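Local atomic coordinates of galactokinase (Bifidobacterium longum subsp. infantis ATCC 15697 = JCM 1222 = DSM 20088, PDB entry 6TEQ), a protein that probably phosphorylates galactose with ATP, as a GHMP-family galactokinase, and is captured here with 2-deoxy-2-fluoro-galactose in its sugar pocket. Residues 363-368 against 372-377; 39-44 against 232-237. All coordinates share one frame; numbering follows the deposited sequence.

Contact 1 of 2, residues 363-368 against 372-377; sequences RMTGGG and SIIALV. With GAF (2-deoxy-2-fluoro-alpha-D-galactopyranose), chain M.
Arg363 and Ile374 form the hydrogen-bonded pair of an antiparallel beta hairpin, and two main-chain bonds tie them: Arg363 N to Ile374 O at 2.9 Å and Ile374 N to Arg363 O at 2.8 Å. Farther toward the turn, Thr365 N donates to Ser372 O, and Ser372 N reaches a water lying beside Thr365 O. Between these bonds Met364 and Ile373 are a non-hydrogen-bonded pair with CA atoms 4.0 Å apart; their side chains diverge, yet both reach Leu347 of helix 345-356.

Apolar packing is gathered around Ile374. Its CG1-CD1 arm runs alongside the aliphatic part of Arg363, CG1 lying 3.8 Å from Arg363 CG, while CD1 sits at the edge of the guanidinium, near its plane. The other branch, CG2, meets Thr365 CG2 at 3.7 Å, the two side chains crossing at about a right angle. Thr365 presents that methyl because its OG1 stands anti to N (chi1 -166°), where it bonds Asn42 O. With an alanine in place of Ile374 both branches are gone, which is likely to strip the Arg363 chain of apolar support and to open a gap beside the Thr365 methyl.

The polar end of Arg363 makes a salt bridge from NH1 to Glu46, a galactose-binding residue, and NE bonds Ser332.

Beyond the strand, glycines suit the sugar site. Gly366 has backbone angles that would jam a CB against the preceding carbonyl, and Gly367 CA approaches O5 of the fluorogalactose at 3.2 Å, where a side chain would crowd the ring. The Thr-Gly-Gly-Gly run matches the glycine-rich motif near the C-terminal part of GHMP kinases; the hairpin thus couples a buried, hydrogen-bonded frame to a bare backbone against the sugar, with Arg363, through its salt bridge, probably steadying Glu46.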
ATOM      1  N   ARG A 363     -12.382  -2.724   8.998  1.00 10.20           N
ATOM      2  CA  ARG A 363     -12.484  -1.770   7.903  1.00  9.57           C
ATOM      3  C   ARG A 363     -11.820  -2.368   6.684  1.00  9.02           C
ATOM      4  O   ARG A 363     -10.812  -3.063   6.811  1.00 11.32           O
ATOM      5  CB  ARG A 363     -11.820  -0.425   8.252  1.00 10.60           C
ATOM      6  CG  ARG A 363     -10.356  -0.509   8.645  1.00 11.75           C
ATOM      7  CD  ARG A 363      -9.777   0.796   9.131  1.00 12.77           C
ATOM      8  NE  ARG A 363      -9.745   1.721   8.037  1.00 12.99           N
ATOM      9  CZ  ARG A 363      -8.879   1.742   7.017  1.00 11.15           C
ATOM     10  NH1 ARG A 363      -9.135   2.520   5.998  1.00 12.17           N
ATOM     11  NH2 ARG A 363      -7.764   1.081   7.027  1.00 12.55           N
ATOM     12  N   MET A 364     -12.278  -1.917   5.532  1.00 10.30           N
ATOM     13  CA  MET A 364     -11.465  -2.089   4.323  1.00  9.98           C
ATOM     14  C   MET A 364     -10.117  -1.370   4.497  1.00  9.64           C
ATOM     15  O   MET A 364     -10.014  -0.402   5.251  1.00 11.00           O
ATOM     16  CB  MET A 364     -12.216  -1.552   3.136  1.00 13.16           C
ATOM     17  CG  MET A 364     -12.592  -0.060   3.175  1.00 13.60           C
ATOM     18  SD  MET A 364     -12.560   0.725   1.572  1.00 13.85           S
ATOM     19  CE  MET A 364     -10.797   0.836   1.316  1.00 14.00           C
ATOM     20  N   THR A 365      -9.096  -1.845   3.800  1.00 11.83           N
ATOM     21  CA  THR A 365      -7.762  -1.204   3.766  1.00 11.34           C
ATOM     22  C   THR A 365      -7.323  -1.016   2.308  1.00 10.58           C
ATOM     23  O   THR A 365      -7.690  -1.833   1.416  1.00 14.76           O
ATOM     24  CB  THR A 365      -6.706  -2.032   4.549  1.00 12.52           C
ATOM     25  OG1 THR A 365      -5.525  -1.245   4.780  1.00 11.99           O
ATOM     26  CG2 THR A 365      -6.339  -3.348   3.897  1.00 15.07           C
ATOM     27  N   GLY A 366      -6.613   0.081   2.073  1.00 12.25           N
ATOM     28  CA  GLY A 366      -6.111   0.376   0.761  1.00 13.49           C
ATOM     29  C   GLY A 366      -7.151   1.166  -0.073  1.00 11.35           C
ATOM     30  O   GLY A 366      -8.018   1.804   0.473  1.00 13.43           O
ATOM     31  N   GLY A 367      -7.067   1.018  -1.394  1.00 12.81           N
ATOM     32  CA  GLY A 367      -7.869   1.840  -2.301  1.00 13.60           C
ATOM     33  C   GLY A 367      -9.330   1.526  -2.282  1.00 13.52           C
ATOM     34  O   GLY A 367     -10.103   2.407  -2.505  1.00 16.90           O
ATOM     35  N   GLY A 368      -9.699   0.302  -1.994  1.00 14.29           N
ATOM     36  CA  GLY A 368     -11.098  -0.099  -2.080  1.00 14.96           C
ATOM     37  C   GLY A 368     -11.474  -0.749  -3.391  1.00 13.35           C
ATOM     38  O   GLY A 368     -10.597  -1.229  -4.121  1.00 14.91           O
ATOM     39  N   SER A 372      -9.047  -6.105   0.413  1.00 11.79           N
ATOM     40  CA  SER A 372      -8.978  -6.702   1.767  1.00 10.76           C
ATOM     41  C   SER A 372      -9.651  -5.843   2.833  1.00  9.66           C
ATOM     42  O   SER A 372      -9.716  -4.589   2.715  1.00 11.40           O
ATOM     43  CB  SER A 372      -7.560  -7.017   2.183  1.00 11.96           C
ATOM     44  OG  SER A 372      -6.876  -7.813   1.243  1.00 12.38           O
ATOM     45  N   ILE A 373     -10.053  -6.522   3.891  1.00  9.84           N
ATOM     46  CA  ILE A 373     -10.428  -5.910   5.164  1.00 10.50           C
ATOM     47  C   ILE A 373      -9.385  -6.261   6.193  1.00  9.90           C
ATOM     48  O   ILE A 373      -8.676  -7.265   6.109  1.00 11.92           O
ATOM     49  CB  ILE A 373     -11.868  -6.276   5.617  1.00 10.87           C
ATOM     50  CG1 ILE A 373     -12.014  -7.708   6.135  1.00 12.23           C
ATOM     51  CG2 ILE A 373     -12.881  -5.960   4.570  1.00 12.93           C
ATOM     52  CD1 ILE A 373     -12.988  -7.775   7.221  1.00 14.07           C
ATOM     53  N   ILE A 374      -9.385  -5.464   7.243  1.00 10.07           N
ATOM     54  CA  ILE A 374      -8.608  -5.704   8.455  1.00  9.87           C
ATOM     55  C   ILE A 374      -9.540  -5.558   9.645  1.00 11.27           C
ATOM     56  O   ILE A 374     -10.535  -4.858   9.606  1.00 11.05           O
ATOM     57  CB  ILE A 374      -7.404  -4.773   8.537  1.00 11.39           C
ATOM     58  CG1 ILE A 374      -7.825  -3.345   8.828  1.00 12.65           C
ATOM     59  CG2 ILE A 374      -6.548  -4.919   7.279  1.00 11.50           C
ATOM     60  CD1 ILE A 374      -6.698  -2.348   8.921  1.00 12.20           C
ATOM     61  N   ALA A 375      -9.166  -6.240  10.705  1.00 10.31           N
ATOM     62  CA  ALA A 375      -9.892  -6.180  11.969  1.00 11.20           C
ATOM     63  C   ALA A 375      -8.932  -6.328  13.129  1.00 11.21           C
ATOM     64  O   ALA A 375      -8.048  -7.238  13.131  1.00 12.78           O
ATOM     65  CB  ALA A 375     -10.960  -7.270  11.986  1.00 12.46           C
ATOM     66  N   LEU A 376      -9.138  -5.500  14.129  1.00 11.43           N
ATOM     67  CA  LEU A 376      -8.473  -5.630  15.429  1.00 12.40           C
ATOM     68  C   LEU A 376      -9.344  -6.619  16.177  1.00 11.77           C
ATOM     69  O   LEU A 376     -10.482  -6.309  16.441  1.00 14.37           O
ATOM     70  CB  LEU A 376      -8.377  -4.290  16.138  1.00 14.96           C
ATOM     71  CG  LEU A 376      -7.313  -3.360  15.625  1.00 17.61           C
ATOM     72  CD1 LEU A 376      -7.532  -1.966  16.274  1.00 16.85           C
ATOM     73  CD2 LEU A 376      -5.904  -3.865  15.919  1.00 17.85           C
ATOM     74  N   VAL A 377      -8.740  -7.737  16.570  1.00 11.29           N
ATOM     75  CA  VAL A 377      -9.441  -8.805  17.273  1.00 11.65           C
ATOM     76  C   VAL A 377      -8.580  -9.269  18.440  1.00 13.43           C
ATOM     77  O   VAL A 377      -7.382  -9.014  18.460  1.00 13.90           O
ATOM     78  CB  VAL A 377      -9.774  -9.965  16.329  1.00 13.17           C
ATOM     79  CG1 VAL A 377     -10.485  -9.490  15.101  1.00 13.36           C
ATOM     80  CG2 VAL A 377      -8.547 -10.753  15.964  1.00 12.89           C
TER
HETATM   81  C1  GAF M 609      -4.317   2.920  -3.195  0.60 14.86           C
HETATM   82  C2  GAF M 609      -3.171   3.842  -3.552  0.60 14.74           C
HETATM   83  F2  GAF M 609      -2.199   3.115  -4.156  0.60 15.54           F
HETATM   84  C3  GAF M 609      -2.606   4.543  -2.334  0.60 11.94           C
HETATM   85  O3  GAF M 609      -1.751   5.564  -2.743  0.60 14.69           O
HETATM   86  C4  GAF M 609      -3.738   5.201  -1.490  0.60 13.52           C
HETATM   87  O4  GAF M 609      -4.330   6.329  -2.122  0.60 14.07           O
HETATM   88  C5  GAF M 609      -4.773   4.171  -1.192  0.60 12.35           C
HETATM   89  O5  GAF M 609      -5.272   3.631  -2.393  0.60 15.58           O
HETATM   90  C6  GAF M 609      -5.943   4.704  -0.390  0.60 11.16           C
HETATM   91  O6  GAF M 609      -5.526   5.162   0.896  0.60  9.59           O
HETATM   92  O1  GAF M 609      -3.691   1.859  -2.498  0.60 17.81           O
HETATM   93  O   HOH W   1      -7.109  -4.003   0.376  1.00 27.09           O

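Contact 2 of 2, residues 39-44 against 232-237; sequences GRVNLI and LLVVDT
Leu43 and Leu232 make the closest approach, their CD2 methyls 4.0 Å apart as the two side chains cross obliquely. With CG anti to N (chi1 -177°) and chi2 at 70°, Leu232 carries CD2 to where it also meets Val41, whose CG2 lies 4.2 Å away in the conformer of Val41 described here. This leucine methyl, touching two residues of 39-44, is the tight part of the contact, and a long, branched side chain suits the bridging of separate backbones. These contacts are purely apolar, as fits a buried seam lined by aliphatic residues.

The looser end lies at Val234, which meets Val41 alone across the segments. The two come tip to tip, Val41 CG1 to Val234 CG2 at 4.2 Å, and are short, beta-branched side chains well suited to extended strands. The backbones stay well apart, with 8.5 Å between the CA atoms of Val41 and Val234 and 9.6 Å between those of Leu43 and Leu232; they are layers packed through side chains, not partners in one sheet. Neither part opens to solvent, since all four touching residues are buried.

The alternation of the strand sends its polar neighbours to other tasks: Arg40, on the far side of its strand from this seam, reaches the sugar pocket and makes a salt bridge with Asp191, while Asn42 bonds Glu46.

Ile58 of strand 54-70 touches both Val41 and Leu232, and Ile374 of strand 372-378 touches both Val41 and Val234, so each sheet adds to the apolar layer. Behind strand 230-236, Leu233 and Val235 turn to helix 382-396, which covers that other face.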
ATOM      1  N   GLY A  39       4.642  -5.938   1.082  1.00 12.17           N
ATOM      2  CA  GLY A  39       3.315  -5.342   0.943  1.00 11.35           C
ATOM      3  C   GLY A  39       2.955  -4.628   2.233  1.00 11.61           C
ATOM      4  O   GLY A  39       3.782  -4.556   3.137  1.00 12.04           O
ATOM      5  N   ARG A  40       1.742  -4.074   2.293  1.00 11.11           N
ATOM      6  CA  ARG A  40       1.387  -3.211   3.417  1.00  9.00           C
ATOM      7  C   ARG A  40      -0.083  -3.339   3.727  1.00  9.69           C
ATOM      8  O   ARG A  40      -0.914  -3.577   2.802  1.00 11.23           O
ATOM      9  CB  ARG A  40       1.764  -1.760   3.100  1.00 10.28           C
ATOM     10  CG  ARG A  40       0.978  -1.094   1.991  1.00 11.88           C
ATOM     11  CD  ARG A  40      -0.226  -0.353   2.484  1.00 12.39           C
ATOM     12  NE  ARG A  40      -1.057   0.116   1.373  1.00 14.45           N
ATOM     13  CZ  ARG A  40      -2.018  -0.557   0.779  1.00 14.65           C
ATOM     14  NH1 ARG A  40      -2.659   0.001  -0.247  1.00 14.54           N
ATOM     15  NH2 ARG A  40      -2.450  -1.719   1.252  1.00 15.53           N
ATOM     16  N   VAL A  41      -0.428  -3.012   4.970  0.50 11.35           N
ATOM     17  CA  VAL A  41      -1.830  -2.665   5.311  0.50 14.84           C
ATOM     18  C   VAL A  41      -1.865  -1.264   5.920  0.50 12.51           C
ATOM     19  O   VAL A  41      -1.143  -0.959   6.870  0.50 13.46           O
ATOM     20  CB  VAL A  41      -2.489  -3.706   6.229  0.50 16.15           C
ATOM     21  CG1 VAL A  41      -2.997  -4.899   5.474  0.50 17.51           C
ATOM     22  CG2 VAL A  41      -1.526  -4.223   7.258  0.50 19.47           C
ATOM     23  N   ASN A  42      -2.770  -0.461   5.397  1.00 11.15           N
ATOM     24  CA  ASN A  42      -3.010   0.875   5.949  1.00 11.14           C
ATOM     25  C   ASN A  42      -3.935   0.686   7.141  1.00 11.13           C
ATOM     26  O   ASN A  42      -5.065   0.265   6.976  1.00 11.63           O
ATOM     27  CB  ASN A  42      -3.529   1.844   4.907  1.00 12.19           C
ATOM     28  CG  ASN A  42      -3.356   3.265   5.365  1.00 12.20           C
ATOM     29  OD1 ASN A  42      -2.545   3.535   6.247  1.00 12.86           O
ATOM     30  ND2 ASN A  42      -4.166   4.124   4.777  1.00 11.82           N
ATOM     31  N   LEU A  43      -3.464   1.017   8.324  1.00 10.19           N
ATOM     32  CA  LEU A  43      -4.324   0.825   9.496  1.00 11.24           C
ATOM     33  C   LEU A  43      -5.490   1.806   9.397  1.00  9.85           C
ATOM     34  O   LEU A  43      -6.617   1.444   9.754  1.00 10.97           O
ATOM     35  CB  LEU A  43      -3.549   0.994  10.790  1.00 10.36           C
ATOM     36  CG  LEU A  43      -2.413   0.024  11.050  1.00 10.26           C
ATOM     37  CD1 LEU A  43      -1.688   0.458  12.287  1.00 13.06           C
ATOM     38  CD2 LEU A  43      -2.904  -1.416  11.170  1.00 11.58           C
ATOM     39  N   ILE A  44      -5.188   3.059   9.071  1.00 11.40           N
ATOM     40  CA  ILE A  44      -6.208   4.123   8.957  1.00 10.36           C
ATOM     41  C   ILE A  44      -5.548   5.297   8.265  1.00 11.92           C
ATOM     42  O   ILE A  44      -4.334   5.353   8.181  1.00 12.01           O
ATOM     43  CB  ILE A  44      -6.703   4.448  10.405  1.00 10.51           C
ATOM     44  CG1 ILE A  44      -8.000   5.219  10.385  1.00 11.25           C
ATOM     45  CG2 ILE A  44      -5.668   5.122  11.270  1.00 11.35           C
ATOM     46  CD1 ILE A  44      -8.716   5.274  11.728  1.00 11.47           C
ATOM     47  N   LEU A 232      -4.138  -8.808  14.363  1.00 12.35           N
ATOM     48  CA  LEU A 232      -4.700  -8.016  13.259  1.00 11.09           C
ATOM     49  C   LEU A 232      -5.095  -9.028  12.201  1.00 11.57           C
ATOM     50  O   LEU A 232      -4.210  -9.580  11.548  1.00 13.36           O
ATOM     51  CB  LEU A 232      -3.693  -7.017  12.720  1.00 11.86           C
ATOM     52  CG  LEU A 232      -4.255  -6.132  11.631  1.00 13.95           C
ATOM     53  CD1 LEU A 232      -5.254  -5.155  12.169  1.00 13.74           C
ATOM     54  CD2 LEU A 232      -3.098  -5.424  10.948  1.00 17.26           C
ATOM     55  N   LEU A 233      -6.391  -9.273  12.085  1.00 11.13           N
ATOM     56  CA  LEU A 233      -6.921 -10.183  11.057  1.00 13.34           C
ATOM     57  C   LEU A 233      -6.875  -9.412   9.741  1.00 13.07           C
ATOM     58  O   LEU A 233      -7.377  -8.302   9.688  1.00 13.36           O
ATOM     59  CB  LEU A 233      -8.347 -10.620  11.408  1.00 14.11           C
ATOM     60  CG  LEU A 233      -9.037 -11.468  10.324  1.00 16.93           C
ATOM     61  CD1 LEU A 233      -8.256 -12.731  10.074  1.00 17.90           C
ATOM     62  CD2 LEU A 233     -10.451 -11.821  10.714  1.00 17.46           C
ATOM     63  N   VAL A 234      -6.368 -10.044   8.695  1.00 13.55           N
ATOM     64  CA  VAL A 234      -6.409  -9.472   7.336  1.00 13.49           C
ATOM     65  C   VAL A 234      -7.077 -10.499   6.416  1.00 11.85           C
ATOM     66  O   VAL A 234      -6.624 -11.650   6.448  1.00 11.82           O
ATOM     67  CB  VAL A 234      -5.005  -9.109   6.855  1.00 14.53           C
ATOM     68  CG1 VAL A 234      -5.065  -8.634   5.388  1.00 14.41           C
ATOM     69  CG2 VAL A 234      -4.388  -8.102   7.768  1.00 14.02           C
ATOM     70  N   VAL A 235      -8.161 -10.101   5.734  1.00 11.32           N
ATOM     71  CA  VAL A 235      -8.894 -11.018   4.863  1.00 13.21           C
ATOM     72  C   VAL A 235      -8.956 -10.386   3.500  1.00 12.18           C
ATOM     73  O   VAL A 235      -9.541  -9.302   3.349  1.00 12.08           O
ATOM     74  CB  VAL A 235     -10.308 -11.336   5.413  1.00 13.26           C
ATOM     75  CG1 VAL A 235     -11.103 -12.154   4.383  1.00 13.67           C
ATOM     76  CG2 VAL A 235     -10.219 -12.023   6.754  1.00 14.27           C
ATOM     77  N   ASP A 236      -8.371 -11.042   2.537  1.00 12.84           N
ATOM     78  CA  ASP A 236      -8.512 -10.699   1.118  1.00 12.79           C
ATOM     79  C   ASP A 236      -9.837 -11.258   0.616  1.00 13.62           C
ATOM     80  O   ASP A 236     -10.069 -12.478   0.623  1.00 13.65           O
ATOM     81  CB  ASP A 236      -7.323 -11.263   0.360  1.00 13.93           C
ATOM     82  CG  ASP A 236      -7.399 -11.128  -1.157  1.00 14.96           C
ATOM     83  OD1 ASP A 236      -8.285 -10.427  -1.664  1.00 17.17           O
ATOM     84  OD2 ASP A 236      -6.555 -11.743  -1.788  1.00 19.29           O
ATOM     85  N   THR A 237     -10.769 -10.391   0.273  1.00 15.49           N
ATOM     86  CA  THR A 237     -12.108 -10.828  -0.171  1.00 15.17           C
ATOM     87  C   THR A 237     -12.020 -11.646  -1.453  1.00 13.09           C
ATOM     88  O   THR A 237     -12.938 -12.417  -1.674  1.00 15.79           O
ATOM     89  CB  THR A 237     -13.095  -9.685  -0.404  1.00 15.49           C
ATOM     90  OG1 THR A 237     -12.664  -8.865  -1.508  1.00 14.95           O
ATOM     91  CG2 THR A 237     -13.265  -8.906   0.892  1.00 16.18           C
TER

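In the fold
Contacts 1 and 2 have centres about 5 Å apart. Along the chain they come in series: 39-44 and 232-237 first, then the hairpin 363-368 with 372-377. Strands 230-236 and 372-378 are neighbours in the five-stranded sheet, joined by Ala375 O to Leu233 N (2.8 Å), with strand 361-365 at its outer edge. Strand 33-42 belongs to the other, larger mixed sheet, so contact 2 packs one sheet against the other. Segments 363-368 and 39-44 both lend residues (Gly366 and Gly367, Arg40) to the fluorogalactose pocket, which lies to one side of the packed core, and the packing of the two sheets is likely to set their spacing.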